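Local coordinates for protein cysteine desulfurase (Fervidobacterium islandicum, PDB 6A6E) that probably uses pyridoxal-5'-phosphate to take sulfur from cysteine, releasing alanine, for the SUF sulfur-supply system, at residues R33-D38 with I410-E415; H65-T70 with E74-Y79; Q81-V86 with L279-E284; A152-D157 with E165-T170; E196-T201 with A205-D210. One frame throughout, in Å; residues are numbered along the deposited sequence.

Interaction 1. Residues R33-D38 with I410-E415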
# COMPACT_ATOMS: atom_id res chain seq x y z
N ARG A 33 -7.53 -16.79 28.40
CA ARG A 33 -7.85 -15.65 27.58
C ARG A 33 -6.56 -15.07 26.99
O ARG A 33 -5.45 -15.14 27.58
CB ARG A 33 -8.63 -14.58 28.34
CG ARG A 33 -7.78 -13.80 29.33
CD ARG A 33 -8.56 -12.79 30.17
NE ARG A 33 -7.66 -12.09 31.08
CZ ARG A 33 -6.95 -11.02 30.79
NH1 ARG A 33 -7.06 -10.45 29.58
NH2 ARG A 33 -6.12 -10.50 31.70
N LEU A 34 -6.74 -14.49 25.81
CA LEU A 34 -5.67 -13.83 25.08
C LEU A 34 -5.21 -12.65 25.86
O LEU A 34 -5.98 -11.76 26.21
CB LEU A 34 -6.14 -13.41 23.66
CG LEU A 34 -5.15 -12.47 22.93
CD1 LEU A 34 -3.81 -13.20 22.66
CD2 LEU A 34 -5.77 -11.94 21.65
N VAL A 35 -3.94 -12.63 26.18
CA VAL A 35 -3.32 -11.48 26.77
C VAL A 35 -2.35 -10.89 25.71
O VAL A 35 -1.21 -11.34 25.58
CB VAL A 35 -2.58 -11.85 28.09
CG1 VAL A 35 -1.79 -10.67 28.58
CG2 VAL A 35 -3.62 -12.22 29.17
N TYR A 36 -2.78 -9.85 25.00
CA TYR A 36 -2.04 -9.39 23.79
C TYR A 36 -1.06 -8.31 24.16
O TYR A 36 -1.44 -7.17 24.41
CB TYR A 36 -2.99 -8.92 22.69
CG TYR A 36 -2.29 -8.61 21.39
CD1 TYR A 36 -1.98 -9.62 20.50
CD2 TYR A 36 -1.88 -7.34 21.08
CE1 TYR A 36 -1.29 -9.37 19.33
CE2 TYR A 36 -1.26 -7.06 19.85
CZ TYR A 36 -0.95 -8.07 19.00
OH TYR A 36 -0.33 -7.82 17.81
N LEU A 37 0.21 -8.71 24.21
CA LEU A 37 1.31 -7.79 24.54
C LEU A 37 2.38 -7.68 23.41
O LEU A 37 3.60 -7.50 23.70
CB LEU A 37 1.98 -8.18 25.88
CG LEU A 37 1.05 -8.17 27.10
CD1 LEU A 37 1.80 -8.70 28.30
CD2 LEU A 37 0.55 -6.78 27.43
N ASP A 38 1.91 -7.74 22.16
CA ASP A 38 2.80 -7.55 20.98
C ASP A 38 2.34 -6.33 20.16
O ASP A 38 2.43 -6.29 18.93
CB ASP A 38 2.76 -8.78 20.11
CG ASP A 38 3.92 -8.83 19.12
OD1 ASP A 38 4.97 -8.15 19.39
OD2 ASP A 38 3.76 -9.58 18.12
N ILE A 410 -0.81 -7.47 32.61
CA ILE A 410 0.56 -7.40 33.04
C ILE A 410 0.87 -8.44 34.18
O ILE A 410 1.93 -9.14 34.13
CB ILE A 410 0.89 -5.97 33.44
CG1 ILE A 410 0.87 -5.10 32.18
CG2 ILE A 410 2.24 -5.86 34.10
CD1 ILE A 410 0.99 -3.62 32.42
N ASP A 411 -0.07 -8.59 35.12
CA ASP A 411 0.08 -9.59 36.22
C ASP A 411 0.13 -11.02 35.67
O ASP A 411 0.88 -11.85 36.18
CB ASP A 411 -1.09 -9.49 37.22
CG ASP A 411 -1.07 -8.21 38.04
OD1 ASP A 411 -0.05 -7.56 38.10
OD2 ASP A 411 -2.07 -7.84 38.67
N VAL A 412 -0.64 -11.30 34.62
CA VAL A 412 -0.47 -12.58 33.94
C VAL A 412 0.92 -12.76 33.33
O VAL A 412 1.50 -13.86 33.43
CB VAL A 412 -1.59 -12.85 32.91
CG1 VAL A 412 -1.41 -14.21 32.21
CG2 VAL A 412 -2.95 -12.78 33.59
N LEU A 413 1.47 -11.70 32.70
CA LEU A 413 2.81 -11.77 32.13
C LEU A 413 3.79 -12.15 33.25
O LEU A 413 4.63 -13.03 33.08
CB LEU A 413 3.22 -10.44 31.48
CG LEU A 413 4.71 -10.30 31.15
CD1 LEU A 413 5.10 -11.31 30.09
CD2 LEU A 413 5.09 -8.91 30.71
N ILE A 414 3.69 -11.47 34.38
CA ILE A 414 4.64 -11.65 35.53
C ILE A 414 4.53 -13.09 36.08
O ILE A 414 5.57 -13.76 36.25
CB ILE A 414 4.41 -10.61 36.65
CG1 ILE A 414 4.68 -9.17 36.14
CG2 ILE A 414 5.31 -10.86 37.87
CD1 ILE A 414 6.09 -8.85 35.69
N GLU A 415 3.31 -13.57 36.28
CA GLU A 415 3.04 -14.93 36.72
C GLU A 415 3.69 -15.92 35.73
O GLU A 415 4.32 -16.91 36.12
CB GLU A 415 1.52 -15.19 36.80
CG GLU A 415 1.13 -16.65 37.02
CD GLU A 415 -0.39 -16.91 36.94
OE1 GLU A 415 -1.19 -15.96 37.05
OE2 GLU A 415 -0.79 -18.09 36.76
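In the smaller of the two sheet-bearing parts of this class-V aminotransferase fold, the strand 32-36 and the residues just after it set Val35 and Leu37 against Val412 and Leu413 of the C-terminal helix 407-423. The join is apolar: no hydrogen bond crosses between 33-38 and 410-415. Leu37 makes its closest approach through one methyl, CD1, which lies 3.9 Å from Leu413 CB and 4.1 Å from Leu413 CD2. Its CG stands anti to the carbonyl carbon (chi1 -59°), which carries CD1 toward the helix, and the two side chains meet at a slant. Nearer the start of the strand segment, Val35 CG2 rests 4.3 Å from Val412 CG1, a looser contact. The same Val35 methyl also sits over the rim of one face of the Arg33 guanidinium, 3.7 Å above its plane. Arg33 NH2 comes within 4.3 Å of Val412 CG2, but its polar end is taken up by salt bridges to Asp409 and Glu408, in the first turn of the same helix. The charged group thus borders the valine pair while pinning the helix start to the strand. Strand 32-36 runs parallel to strand 368-373, whose Val368 touches Val35, Val412 and Leu413, and Leu413 reaches on to Leu322 of helix 308-327 and Leu362 of helix 355-366.

Interaction 2. Residues H65-T70 with E74-Y79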
# COMPACT_ATOMS: atom_id res chain seq x y z
N HIS A 65 -11.24 10.96 -7.48
CA HIS A 65 -10.80 12.12 -8.30
C HIS A 65 -11.54 12.07 -9.68
O HIS A 65 -12.03 11.03 -10.09
CB HIS A 65 -9.25 12.23 -8.48
CG HIS A 65 -8.48 12.11 -7.21
ND1 HIS A 65 -8.72 12.93 -6.12
CD2 HIS A 65 -7.52 11.23 -6.81
CE1 HIS A 65 -7.95 12.57 -5.11
NE2 HIS A 65 -7.19 11.57 -5.51
N ARG A 66 -11.64 13.21 -10.36
CA ARG A 66 -12.35 13.30 -11.68
C ARG A 66 -13.71 12.66 -11.53
O ARG A 66 -14.10 11.78 -12.32
CB ARG A 66 -11.57 12.58 -12.83
CG ARG A 66 -10.31 13.30 -13.35
CD ARG A 66 -9.44 12.41 -14.28
NE ARG A 66 -8.54 11.48 -13.56
CZ ARG A 66 -7.55 11.87 -12.74
NH1 ARG A 66 -7.30 13.16 -12.55
NH2 ARG A 66 -6.79 10.99 -12.10
N ALA A 67 -14.39 13.02 -10.46
CA ALA A 67 -15.55 12.24 -10.04
C ALA A 67 -16.77 12.85 -10.71
O ALA A 67 -17.05 14.01 -10.48
CB ALA A 67 -15.73 12.33 -8.54
N VAL A 68 -17.46 12.12 -11.56
CA VAL A 68 -18.69 12.65 -12.04
C VAL A 68 -19.87 11.83 -11.54
O VAL A 68 -20.89 12.37 -11.09
CB VAL A 68 -18.66 12.86 -13.54
CG1 VAL A 68 -20.07 13.30 -14.05
CG2 VAL A 68 -17.60 13.93 -13.83
N HIS A 69 -19.73 10.53 -11.50
CA HIS A 69 -20.82 9.76 -11.03
C HIS A 69 -20.93 9.72 -9.48
O HIS A 69 -19.99 10.09 -8.75
CB HIS A 69 -20.82 8.42 -11.72
CG HIS A 69 -19.65 7.53 -11.38
ND1 HIS A 69 -19.62 6.76 -10.25
CD2 HIS A 69 -18.55 7.18 -12.12
CE1 HIS A 69 -18.54 5.96 -10.28
NE2 HIS A 69 -17.88 6.19 -11.41
N THR A 70 -22.07 9.24 -9.01
CA THR A 70 -22.46 9.37 -7.62
C THR A 70 -21.53 8.61 -6.66
O THR A 70 -21.05 9.18 -5.67
CB THR A 70 -23.90 8.82 -7.43
OG1 THR A 70 -24.84 9.65 -8.13
CG2 THR A 70 -24.27 8.73 -5.93
N GLU A 74 -18.91 10.29 -3.72
CA GLU A 74 -18.94 9.85 -2.36
C GLU A 74 -17.55 9.39 -1.92
O GLU A 74 -17.08 9.73 -0.81
CB GLU A 74 -19.98 8.72 -2.18
CG GLU A 74 -21.42 9.22 -2.29
CD GLU A 74 -22.50 8.13 -2.20
OE1 GLU A 74 -22.21 6.92 -2.05
OE2 GLU A 74 -23.70 8.49 -2.25
N ALA A 75 -16.89 8.59 -2.77
CA ALA A 75 -15.62 7.97 -2.39
C ALA A 75 -14.60 9.09 -2.33
O ALA A 75 -13.78 9.14 -1.45
CB ALA A 75 -15.26 6.89 -3.39
N THR A 76 -14.65 10.03 -3.26
CA THR A 76 -13.70 11.10 -3.30
C THR A 76 -13.80 12.02 -2.07
O THR A 76 -12.79 12.39 -1.41
CB THR A 76 -13.84 11.94 -4.61
OG1 THR A 76 -13.67 11.10 -5.74
CG2 THR A 76 -12.78 13.00 -4.68
N VAL A 77 -15.02 12.39 -1.77
CA VAL A 77 -15.30 13.20 -0.55
C VAL A 77 -14.82 12.47 0.72
O VAL A 77 -14.14 13.05 1.56
CB VAL A 77 -16.81 13.54 -0.50
CG1 VAL A 77 -17.25 14.10 0.83
CG2 VAL A 77 -17.18 14.54 -1.61
N ALA A 78 -15.10 11.19 0.82
CA ALA A 78 -14.71 10.45 2.03
C ALA A 78 -13.20 10.42 2.16
O ALA A 78 -12.67 10.59 3.27
CB ALA A 78 -15.32 9.05 2.06
N TYR A 79 -12.50 10.19 1.05
CA TYR A 79 -11.03 10.16 1.06
C TYR A 79 -10.41 11.49 1.47
O TYR A 79 -9.50 11.56 2.31
CB TYR A 79 -10.50 9.73 -0.32
CG TYR A 79 -9.02 9.53 -0.45
CD1 TYR A 79 -8.38 8.35 -0.01
CD2 TYR A 79 -8.23 10.50 -1.12
CE1 TYR A 79 -7.00 8.19 -0.19
CE2 TYR A 79 -6.86 10.31 -1.31
CZ TYR A 79 -6.25 9.17 -0.82
OH TYR A 79 -4.89 9.08 -1.05
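Thr76, on the second turn of helix 70-90, points at the loop that leads into the helix and meets His65 and Ala67. Its CB lies 4.0 Å from His65 N. At the tip the two branches part. OG1, set anti to the carbonyl carbon (chi1 -58°), accepts the backbone N-H of His65 at 3.0 Å with an N-H...O angle of 151°, and its own proton goes to Ala72 O one turn back, so the hydroxyl is used in both directions. The methyl of Ala67 rests on that oxygen too, with CB 3.7 Å from Thr76 OG1. CG2, on the other branch, comes obliquely toward the imidazole, 4.3 Å from His65 ND1. Further along the helix, Tyr79 CE2 is 4.4 Å from His65 NE2, a loose approach. At the other end of the loop the helix takes over: Glu74 N donates to Thr70 O at 3.1 Å, nearly straight at 169°. The side chains of these two lie side by side, Thr70 CG2 being 3.7 Å from Glu74 OE2, but their polar ends reach the second subunit, Thr70 OG1 its Asp363 and Glu74 OE1 its Arg27, the glutamate also bonding His60 of its own chain. With His69 at the N-cap position, this is the start of a helix at a subunit interface, its incoming loop tied back by a threonine hydroxyl.

Interaction 3. Residues Q81-V86 with L279-E284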
# COMPACT_ATOMS: atom_id res chain seq x y z
N GLN A 81 -11.92 13.85 3.20
CA GLN A 81 -12.30 14.00 4.61
C GLN A 81 -11.31 13.25 5.50
O GLN A 81 -10.90 13.78 6.53
CB GLN A 81 -13.73 13.56 4.90
CG GLN A 81 -14.75 14.57 4.30
CD GLN A 81 -16.21 14.13 4.46
OE1 GLN A 81 -16.50 12.94 4.57
NE2 GLN A 81 -17.12 15.08 4.46
N ALA A 82 -10.87 12.05 5.07
CA ALA A 82 -9.89 11.32 5.87
C ALA A 82 -8.56 12.07 5.97
O ALA A 82 -7.96 12.09 7.05
CB ALA A 82 -9.70 9.92 5.33
N ARG A 83 -8.10 12.67 4.87
CA ARG A 83 -6.86 13.41 4.85
C ARG A 83 -6.93 14.53 5.92
O ARG A 83 -5.94 14.80 6.67
CB ARG A 83 -6.57 14.03 3.47
CG ARG A 83 -5.16 14.60 3.34
CD ARG A 83 -4.94 15.43 2.07
NE ARG A 83 -5.32 14.69 0.86
CZ ARG A 83 -4.63 13.70 0.28
NH1 ARG A 83 -3.45 13.28 0.77
NH2 ARG A 83 -5.10 13.13 -0.82
N GLU A 84 -8.09 15.17 5.96
CA GLU A 84 -8.31 16.26 6.92
C GLU A 84 -8.30 15.81 8.39
O GLU A 84 -7.75 16.48 9.29
CB GLU A 84 -9.56 17.04 6.49
CG GLU A 84 -10.08 18.09 7.49
CD GLU A 84 -9.27 19.41 7.57
OE1 GLU A 84 -9.82 20.40 8.14
OE2 GLU A 84 -8.10 19.49 7.09
N LYS A 85 -8.91 14.67 8.67
CA LYS A 85 -8.85 14.12 10.03
C LYS A 85 -7.42 13.83 10.47
O LYS A 85 -7.07 14.10 11.62
CB LYS A 85 -9.66 12.85 10.14
CG LYS A 85 -11.12 13.03 9.82
CD LYS A 85 -11.83 11.67 9.81
CE LYS A 85 -13.29 11.78 9.30
NZ LYS A 85 -14.03 10.51 9.32
N VAL A 86 -6.58 13.36 9.54
CA VAL A 86 -5.19 13.07 9.86
C VAL A 86 -4.44 14.42 10.08
O VAL A 86 -3.63 14.56 11.00
CB VAL A 86 -4.50 12.22 8.76
CG1 VAL A 86 -3.02 12.20 8.93
CG2 VAL A 86 -5.09 10.80 8.73
N LEU A 279 0.03 20.10 -4.51
CA LEU A 279 0.09 19.34 -3.25
C LEU A 279 -1.31 19.06 -2.81
O LEU A 279 -2.17 19.90 -3.02
CB LEU A 279 0.75 20.14 -2.11
CG LEU A 279 2.23 20.54 -2.27
CD1 LEU A 279 2.79 21.14 -0.99
CD2 LEU A 279 3.08 19.40 -2.69
N PRO A 280 -1.61 17.93 -2.19
CA PRO A 280 -0.70 16.80 -1.88
C PRO A 280 -0.60 15.75 -2.99
O PRO A 280 0.19 14.80 -2.91
CB PRO A 280 -1.44 16.13 -0.71
CG PRO A 280 -2.90 16.37 -0.96
CD PRO A 280 -2.94 17.75 -1.59
N TYR A 281 -1.38 15.96 -4.03
CA TYR A 281 -1.63 14.98 -5.09
C TYR A 281 -0.39 14.67 -5.89
O TYR A 281 -0.22 13.56 -6.43
CB TYR A 281 -2.74 15.49 -6.03
CG TYR A 281 -3.99 16.00 -5.33
CD1 TYR A 281 -4.75 15.16 -4.48
CD2 TYR A 281 -4.41 17.32 -5.47
CE1 TYR A 281 -5.85 15.64 -3.82
CE2 TYR A 281 -5.54 17.79 -4.82
CZ TYR A 281 -6.25 16.95 -4.01
OH TYR A 281 -7.35 17.45 -3.39
N ARG A 282 0.50 15.65 -5.96
CA ARG A 282 1.84 15.44 -6.49
C ARG A 282 2.58 14.19 -6.01
O ARG A 282 3.43 13.63 -6.75
CB ARG A 282 2.70 16.67 -6.17
CG ARG A 282 4.13 16.59 -6.62
CD ARG A 282 4.87 17.90 -6.28
NE ARG A 282 4.20 18.94 -7.00
CZ ARG A 282 4.39 20.24 -6.86
NH1 ARG A 282 5.29 20.73 -5.98
NH2 ARG A 282 3.65 21.05 -7.60
N PHE A 283 2.33 13.79 -4.76
CA PHE A 283 3.05 12.71 -4.13
C PHE A 283 2.23 11.44 -3.93
O PHE A 283 2.68 10.54 -3.22
CB PHE A 283 3.68 13.16 -2.81
CG PHE A 283 4.62 14.32 -2.99
CD1 PHE A 283 5.79 14.12 -3.64
CD2 PHE A 283 4.27 15.59 -2.61
CE1 PHE A 283 6.67 15.15 -3.85
CE2 PHE A 283 5.15 16.65 -2.81
CZ PHE A 283 6.35 16.43 -3.45
N GLU A 284 1.07 11.39 -4.58
CA GLU A 284 0.20 10.19 -4.67
C GLU A 284 0.04 9.65 -6.09
O GLU A 284 -0.73 10.16 -6.84
CB GLU A 284 -1.17 10.49 -4.02
CG GLU A 284 -1.01 10.70 -2.50
CD GLU A 284 -2.27 11.04 -1.70
OE1 GLU A 284 -3.42 10.97 -2.24
OE2 GLU A 284 -2.11 11.29 -0.47
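Arg83 and Glu284 form an end-on salt bridge that ties helix 70-90 to the loop between strand 274-276 and helix 290-306, beside strand 97-100. Arg83 NH1 reaches Glu284 OE2 at 2.7 Å and 179°, and Arg83 NH2 reaches Glu284 OE1 at 3.1 Å. Both oxygens lie in the guanidinium plane, yet the carboxylate is turned 34° from it, so OE2 is met from above its own plane. The second kind of contact is packing. Pro280, which follows a cis peptide bond, lays CG over the centre of one guanidinium face, 3.4 Å from Arg83 CZ. Tyr281 CE1 stands 4.0 Å from Arg83 NH2. A bend at chi3 (-53°) turns the otherwise extended arginine chain onto the proline. Further partners are Glu80 and Ile97 O for the arginine, Tyr79 OH and Phe99 N for the glutamate. The buried charges are thus probably well compensated, NH1, NH2 and both carboxylate oxygens each having more than one partner, and proline and carboxylate leave the guanidinium little freedom to turn.

Interaction 4. Residues A152-D157 with E165-T170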
# COMPACT_ATOMS: atom_id res chain seq x y z
N ALA A 152 26.24 8.77 9.47
CA ALA A 152 26.88 8.88 10.81
C ALA A 152 25.84 8.62 11.84
O ALA A 152 24.64 8.74 11.55
CB ALA A 152 27.44 10.28 10.98
N TYR A 153 26.27 8.21 13.03
CA TYR A 153 25.33 7.81 14.08
C TYR A 153 25.49 8.59 15.37
O TYR A 153 26.59 8.86 15.77
CB TYR A 153 25.56 6.35 14.44
CG TYR A 153 25.18 5.41 13.33
CD1 TYR A 153 26.06 5.14 12.29
CD2 TYR A 153 23.96 4.77 13.34
CE1 TYR A 153 25.73 4.26 11.27
CE2 TYR A 153 23.63 3.89 12.34
CZ TYR A 153 24.49 3.64 11.31
OH TYR A 153 24.14 2.72 10.32
N ILE A 154 24.39 8.93 16.03
CA ILE A 154 24.38 9.33 17.44
C ILE A 154 24.49 8.05 18.25
O ILE A 154 23.68 7.12 18.05
CB ILE A 154 23.08 10.02 17.78
CG1 ILE A 154 22.90 11.29 16.91
CG2 ILE A 154 23.01 10.32 19.26
CD1 ILE A 154 21.50 11.82 16.98
N THR A 155 25.49 7.95 19.14
CA THR A 155 25.75 6.65 19.81
C THR A 155 24.88 6.47 21.03
O THR A 155 24.45 7.43 21.66
CB THR A 155 27.21 6.52 20.24
OG1 THR A 155 27.50 7.60 21.07
CG2 THR A 155 28.12 6.64 19.07
N ALA A 156 24.53 5.23 21.31
CA ALA A 156 23.76 4.87 22.44
C ALA A 156 24.68 4.31 23.51
O ALA A 156 25.78 3.86 23.16
CB ALA A 156 22.76 3.79 22.07
N ASP A 157 24.23 4.30 24.76
CA ASP A 157 25.04 3.75 25.82
C ASP A 157 24.76 2.23 25.88
O ASP A 157 24.03 1.66 25.02
CB ASP A 157 24.85 4.50 27.17
CG ASP A 157 23.54 4.19 27.88
OD1 ASP A 157 22.78 3.29 27.44
OD2 ASP A 157 23.25 4.84 28.93
N GLU A 165 23.39 14.25 26.56
CA GLU A 165 24.83 14.48 26.36
C GLU A 165 25.35 13.88 25.09
O GLU A 165 26.13 14.56 24.37
CB GLU A 165 25.66 13.98 27.55
CG GLU A 165 27.15 14.24 27.48
CD GLU A 165 27.54 15.73 27.27
OE1 GLU A 165 26.81 16.69 27.70
OE2 GLU A 165 28.62 15.95 26.65
N SER A 166 24.95 12.64 24.78
CA SER A 166 25.35 12.04 23.48
C SER A 166 24.91 12.93 22.32
O SER A 166 25.64 13.15 21.37
CB SER A 166 24.76 10.63 23.32
OG SER A 166 25.25 10.10 22.09
N ILE A 167 23.71 13.47 22.42
CA ILE A 167 23.20 14.35 21.33
C ILE A 167 24.03 15.61 21.12
O ILE A 167 24.54 15.87 20.01
CB ILE A 167 21.71 14.71 21.56
CG1 ILE A 167 20.85 13.46 21.26
CG2 ILE A 167 21.26 15.78 20.57
CD1 ILE A 167 19.55 13.52 21.96
N LEU A 168 24.24 16.33 22.22
CA LEU A 168 25.19 17.49 22.24
C LEU A 168 26.62 17.15 21.85
O LEU A 168 27.22 17.92 21.11
CB LEU A 168 25.20 18.17 23.61
CG LEU A 168 23.81 18.70 23.97
CD1 LEU A 168 23.69 19.06 25.44
CD2 LEU A 168 23.45 19.87 23.07
N LYS A 169 27.17 16.02 22.32
CA LYS A 169 28.51 15.58 21.86
C LYS A 169 28.61 15.25 20.36
O LYS A 169 29.60 15.60 19.67
CB LYS A 169 28.98 14.37 22.65
CG LYS A 169 29.86 14.77 23.84
CD LYS A 169 31.02 13.80 24.07
CE LYS A 169 30.60 12.54 24.84
NZ LYS A 169 31.78 11.67 25.14
N THR A 170 27.59 14.58 19.83
CA THR A 170 27.59 14.33 18.38
C THR A 170 27.74 15.60 17.53
O THR A 170 28.40 15.59 16.51
CB THR A 170 26.32 13.61 17.95
OG1 THR A 170 26.20 12.41 18.73
CG2 THR A 170 26.36 13.31 16.43
O HOH W 1 27.08 10.25 19.65
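Ser166 and Ile154 make the close part of this contact, where the edge strand 150-154 lies antiparallel (147°) to helix 164-173. Ser166 OG, anti to the backbone N (chi1 -177°), donates to Thr155 O at 2.8 Å. Just inside, Ile154 packs at about a right angle to Thr170: its CG2 lies 3.6 Å from Ser166 OG, and its CG1 is 4.0 Å from Thr170 CG2. Ile167 CG1 is looser, 4.3 Å from Ile154 CG2. The outer side is wetter. There Thr155 is exposed, Thr155 OG1 3.5 Å from Ser166 OG, and a water fills the angle between strand and helix. It accepts Thr155 N at 2.8 Å and donates to Ser166 OG and to Thr170 OG1. The latter hydroxyl gives its proton to Ser166 O, which Thr170 N also reaches, from the opposite face of the carbonyl. A valine in place of Thr170 would probably leave the water short of an acceptor and Ser166 O with one donor fewer. Donors and acceptors thus run in one consistent order, from Thr155 N-H through the water to two hydroxyls and on to two carbonyls, without a direct backbone bond between helix and strand exit.

Interaction 5. Residues E196-T201 with A205-D210. With PLP (pyridoxal-5'-phosphate), chain E.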
# COMPACT_ATOMS: atom_id res chain seq x y z
N GLU A 196 12.61 18.05 20.28
CA GLU A 196 12.92 19.52 20.27
C GLU A 196 14.39 19.84 20.54
O GLU A 196 14.99 20.68 19.88
CB GLU A 196 11.99 20.25 21.22
CG GLU A 196 10.58 20.22 20.66
CD GLU A 196 9.57 21.09 21.39
OE1 GLU A 196 9.91 22.21 21.77
OE2 GLU A 196 8.40 20.67 21.52
N LEU A 197 15.00 19.09 21.45
CA LEU A 197 16.44 19.27 21.70
C LEU A 197 17.20 18.93 20.41
O LEU A 197 18.12 19.64 20.01
CB LEU A 197 16.87 18.41 22.86
CG LEU A 197 18.39 18.32 23.06
CD1 LEU A 197 18.99 19.67 23.47
CD2 LEU A 197 18.67 17.22 24.07
N ILE A 198 16.77 17.86 19.73
CA ILE A 198 17.42 17.53 18.45
C ILE A 198 17.18 18.61 17.42
O ILE A 198 18.11 19.00 16.69
CB ILE A 198 17.01 16.10 17.95
CG1 ILE A 198 17.53 15.09 18.95
CG2 ILE A 198 17.58 15.81 16.54
CD1 ILE A 198 16.86 13.76 18.83
N ARG A 199 15.97 19.13 17.35
CA ARG A 199 15.67 20.14 16.34
C ARG A 199 16.57 21.39 16.53
O ARG A 199 17.09 21.93 15.54
CB ARG A 199 14.21 20.52 16.50
CG ARG A 199 13.75 21.81 15.81
CD ARG A 199 13.71 21.74 14.30
NE ARG A 199 14.98 21.55 13.61
CZ ARG A 199 15.08 21.30 12.29
NH1 ARG A 199 13.99 21.19 11.53
NH2 ARG A 199 16.27 21.11 11.73
N GLU A 200 16.76 21.83 17.78
CA GLU A 200 17.67 23.03 18.05
C GLU A 200 19.12 22.74 17.93
O GLU A 200 19.88 23.60 17.46
CB GLU A 200 17.39 23.69 19.40
CG GLU A 200 15.92 23.98 19.69
CD GLU A 200 15.24 24.80 18.60
OE1 GLU A 200 15.95 25.47 17.81
OE2 GLU A 200 13.97 24.76 18.53
N THR A 201 19.54 21.52 18.30
CA THR A 201 20.95 21.18 18.15
C THR A 201 21.37 21.11 16.67
O THR A 201 22.47 21.47 16.31
CB THR A 201 21.21 19.82 18.82
OG1 THR A 201 20.75 19.89 20.17
CG2 THR A 201 22.64 19.40 18.74
N ALA A 205 19.56 21.25 9.73
CA ALA A 205 19.35 19.95 9.06
C ALA A 205 17.91 19.83 8.60
O ALA A 205 17.03 20.50 9.12
CB ALA A 205 19.76 18.80 9.96
N THR A 206 17.70 19.05 7.55
CA THR A 206 16.35 18.51 7.26
C THR A 206 16.14 17.45 8.30
O THR A 206 16.87 16.43 8.33
CB THR A 206 16.26 17.89 5.86
OG1 THR A 206 16.39 18.93 4.91
CG2 THR A 206 14.90 17.23 5.59
N LEU A 207 15.18 17.69 9.17
CA LEU A 207 14.85 16.77 10.24
C LEU A 207 13.59 15.86 9.96
O LEU A 207 12.43 16.33 9.85
CB LEU A 207 14.68 17.53 11.56
CG LEU A 207 14.26 16.72 12.80
CD1 LEU A 207 15.22 15.62 13.21
CD2 LEU A 207 14.07 17.70 13.94
N ILE A 208 13.86 14.55 9.95
CA ILE A 208 12.86 13.51 9.79
C ILE A 208 12.70 12.75 11.10
O ILE A 208 13.69 12.30 11.75
CB ILE A 208 13.31 12.51 8.69
CG1 ILE A 208 13.58 13.25 7.41
CG2 ILE A 208 12.24 11.39 8.52
CD1 ILE A 208 14.44 12.48 6.44
N VAL A 209 11.44 12.53 11.49
CA VAL A 209 11.15 11.69 12.61
C VAL A 209 10.36 10.47 12.17
O VAL A 209 9.35 10.60 11.49
CB VAL A 209 10.39 12.49 13.70
CG1 VAL A 209 9.85 11.59 14.76
CG2 VAL A 209 11.32 13.52 14.34
N ASP A 210 10.88 9.29 12.56
CA ASP A 210 10.19 8.05 12.50
C ASP A 210 9.30 7.93 13.70
O ASP A 210 9.74 7.57 14.79
CB ASP A 210 11.20 6.88 12.35
CG ASP A 210 10.55 5.47 12.42
OD1 ASP A 210 9.33 5.41 12.55
OD2 ASP A 210 11.28 4.43 12.40
N1 PLP E . 10.07 2.25 12.92
C2 PLP E . 9.65 1.93 14.12
C2A PLP E . 10.27 2.54 15.33
C3 PLP E . 8.60 0.92 14.21
O3 PLP E . 8.19 0.56 15.42
C4 PLP E . 7.99 0.36 13.00
C4A PLP E . 6.88 -0.57 13.01
C5 PLP E . 8.57 0.77 11.72
C6 PLP E . 9.57 1.69 11.78
C5A PLP E . 8.09 0.19 10.38
O4P PLP E . 6.70 0.17 10.09
P PLP E . 5.99 -0.62 8.87
O1P PLP E . 6.45 -0.05 7.59
O2P PLP E . 6.37 -2.05 9.17
O3P PLP E . 4.55 -0.28 9.15
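Ala205 O is gripped by Arg199 NH2 at 2.8 Å (160°), the oxygen lying in the guanidinium plane, and by a glycerol hydroxyl, probably from the crystallisation liquor. Bends at chi2 and chi3 (70° and -64°) fold the arginine back over Leu207, whose CB sits above one guanidinium face near its rim, 3.7 Å from Arg199 NH1. Leu207 CD2 reaches Arg199 CB at 3.8 Å, and its CD1 meets Ile198 CG2 at 4.1 Å. Arg199 NH1 is salt-bridged to Asp228, which also accepts Leu207 N, and Arg199 NH2 also bonds Phe202 O. A leucine in place of Arg199 would probably leave Asp228 without its charge partner and Ala205 O without its N-H donor. At the far end of the strand, Asp210 OD2 lies 2.5 Å from N1 of pyridoxal-5'-phosphate. Helix 195-201 is the crossover of the beta-alpha-beta unit joining strands 179-183 and 206-210, with Ile198 and Leu207 both touching strand 179-183 and Ile198 also packing on helix 164-173.

Interactions 1, 3, 4 and 5 are buried, whereas interaction 2 lies at the surface; both it and interaction 1 touch the second subunit. Interactions 2 and 3 share helix 70-90 and touch, one with a hydroxyl tie at the helix start, the other with an ion pair farther along. Interactions 4 and 5 serve the same seven-stranded sheet and meet through Ile167 and Ile198: a water bridge at the sheet's edge, an arginine bound to a carbonyl on an inner strand. Interaction 1 stands apart in the other sheet, about 35 Å or more between centres from the rest, and has no hydrogen bond across its segments, its charge partners lying just outside. Only interaction 5 includes a cofactor-pocket residue.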